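Local coordinates for amidohydrolase (Pseudomonas aeruginosa, PDB 2I5G) that probably acts as a metal-dependent dipeptidase of the membrane (renal) dipeptidase family, peptidase family M19, at the interface of chains A and B. Sequence-based numbering; all coordinates share one arbitrary frame. Chains: chain A/B, amidohydrolase.

The interface of chains A and B. Residues chain A 138-140, 143; chain B 132, 265-266, 269-270.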
loop_
_atom_site.group_PDB
_atom_site.type_symbol
_atom_site.label_atom_id
_atom_site.label_comp_id
_atom_site.label_asym_id
_atom_site.label_seq_id
_atom_site.Cartn_x
_atom_site.Cartn_y
_atom_site.Cartn_z
ATOM N N SER A 138 -6.992 -6.437 3.007
ATOM C CA SER A 138 -5.971 -7.254 2.353
ATOM C C SER A 138 -5.460 -8.327 3.298
ATOM O O SER A 138 -5.797 -8.325 4.478
ATOM C CB SER A 138 -4.793 -6.386 1.895
ATOM O OG SER A 138 -3.890 -6.138 2.960
ATOM N N GLY A 139 -4.649 -9.243 2.773
ATOM C CA GLY A 139 -4.096 -10.292 3.606
ATOM C C GLY A 139 -3.243 -9.680 4.703
ATOM O O GLY A 139 -3.431 -9.978 5.888
ATOM N N PHE A 140 -2.304 -8.816 4.308
ATOM C CA PHE A 140 -1.418 -8.145 5.252
ATOM C C PHE A 140 -2.245 -7.422 6.316
ATOM O O PHE A 140 -1.869 -7.368 7.491
ATOM C CB PHE A 140 -0.531 -7.150 4.512
ATOM C CG PHE A 140 0.523 -6.518 5.371
ATOM C CD1 PHE A 140 1.551 -7.282 5.914
ATOM C CD2 PHE A 140 0.499 -5.151 5.630
ATOM C CE1 PHE A 140 2.545 -6.691 6.702
ATOM C CE2 PHE A 140 1.492 -4.550 6.419
ATOM C CZ PHE A 140 2.513 -5.324 6.953
ATOM N N GLU A 143 -3.240 -9.476 9.249
ATOM C CA GLU A 143 -2.146 -9.735 10.170
ATOM C C GLU A 143 -1.986 -8.511 11.056
ATOM O O GLU A 143 -1.670 -8.626 12.241
ATOM C CB GLU A 143 -0.845 -10.013 9.414
ATOM C CG GLU A 143 -0.911 -11.225 8.498
ATOM C CD GLU A 143 0.463 -11.715 8.060
ATOM O OE1 GLU A 143 1.199 -12.261 8.910
ATOM O OE2 GLU A 143 0.801 -11.552 6.865
ATOM N N GLU B 132 -3.808 -13.203 -4.314
ATOM C CA GLU B 132 -4.735 -12.613 -3.339
ATOM C C GLU B 132 -5.861 -11.853 -4.037
ATOM O O GLU B 132 -5.663 -11.315 -5.120
ATOM C CB GLU B 132 -3.953 -11.692 -2.373
ATOM C CG GLU B 132 -4.750 -10.596 -1.672
ATOM C CD GLU B 132 -3.951 -9.882 -0.565
ATOM O OE1 GLU B 132 -3.936 -10.380 0.587
ATOM O OE2 GLU B 132 -3.335 -8.826 -0.843
ATOM N N ASP B 265 4.829 -12.921 2.544
ATOM C CA ASP B 265 4.463 -11.535 2.287
ATOM C C ASP B 265 5.435 -10.549 2.914
ATOM O O ASP B 265 5.935 -10.767 4.017
ATOM C CB ASP B 265 3.038 -11.234 2.765
ATOM C CG ASP B 265 2.546 -9.872 2.286
ATOM O OD1 ASP B 265 2.679 -9.594 1.073
ATOM O OD2 ASP B 265 2.033 -9.079 3.107
ATOM N N LYS B 266 5.702 -9.466 2.192
ATOM C CA LYS B 266 6.614 -8.441 2.666
ATOM C C LYS B 266 7.987 -9.063 2.922
ATOM O O LYS B 266 8.869 -8.423 3.495
ATOM C CB LYS B 266 6.075 -7.817 3.954
ATOM C CG LYS B 266 4.682 -7.218 3.829
ATOM C CD LYS B 266 4.685 -5.980 2.967
ATOM C CE LYS B 266 3.278 -5.450 2.744
ATOM N NZ LYS B 266 2.449 -6.350 1.887
ATOM N N ALA B 269 6.326 -12.289 6.431
ATOM C CA ALA B 269 5.025 -12.572 7.035
ATOM C C ALA B 269 4.436 -13.953 6.746
ATOM O O ALA B 269 5.077 -14.972 6.984
ATOM C CB ALA B 269 4.031 -11.474 6.638
ATOM N N ARG B 270 3.209 -13.980 6.238
ATOM C CA ARG B 270 2.518 -15.232 5.940
ATOM C C ARG B 270 3.002 -15.877 4.634
ATOM O O ARG B 270 3.289 -15.188 3.651
ATOM C CB ARG B 270 1.002 -14.969 5.872
ATOM C CG ARG B 270 0.460 -14.655 4.470
ATOM C CD ARG B 270 -0.803 -13.789 4.501
ATOM N NE ARG B 270 -0.464 -12.369 4.597
ATOM C CZ ARG B 270 -0.405 -11.532 3.566
ATOM N NH1 ARG B 270 -0.673 -11.948 2.339
ATOM N NH2 ARG B 270 -0.050 -10.274 3.761
HETATM O O HOH W 1 -1.548 -8.071 1.243
#
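The start of helix A:139-151, which A:Gly139 opens with helical torsions, points its N-terminal end at B:Glu132, while A:Phe140 faces the 3-10 turn B:265-267 and A:Glu143, a turn further on, faces B:Ala269 and B:Arg270, whose backbone is extended. B:Glu132 reaches across with its chain extended beyond CG and caps the helix: carboxylate oxygen OE1 accepts a hydrogen bond from the backbone N of A:Gly139 at 2.6 Å, the donor lying 42° out of the carboxylate plane. B:Glu132 OE2 holds water 1 at 2.8 Å, and that water meets the backbone N of A:Phe140 almost in line with the N-H. The carboxylate thus serves two amides of the helix start, one directly and one through water, and the positive end of the helix dipole would favour its negative charge.

Beside it, the guanidinium of B:Arg270 lies between the chains, with the backbone carbonyl carbon of A:Gly139 over one face and CB of B:Asp265 over the other, both toward the rim. B:Arg270 NE forms a salt-bridged hydrogen bond to A:Glu143 OE2 at 2.7 Å, the carboxylate turned nearly perpendicular (83°) to the guanidinium. The methyl group of B:Ala269 packs against the same carboxylate. On its own chain, B:Arg270 NH2 pairs with B:Asp265 OD2, which also takes a hydrogen bond from B:Lys266 NZ at 3.0 Å on its syn side. B:Asp265 thereby probably helps position both basic side chains.

A:Phe140, with CG anti to its backbone N (chi1 -174°), extends its ring toward B:Lys266. B:Lys266 bends at chi2 and chi4, which lays its CE over the ring of A:Phe140, 3.9 Å from the centroid, while CG touches the rim at CE1. Together, helix capping, charge pairing and aliphatic packing join the two subunits here. The two-fold axis repeats this patch with the chains exchanged in the deposited dimer, although the structure alone does not show that the dimer forms in solution.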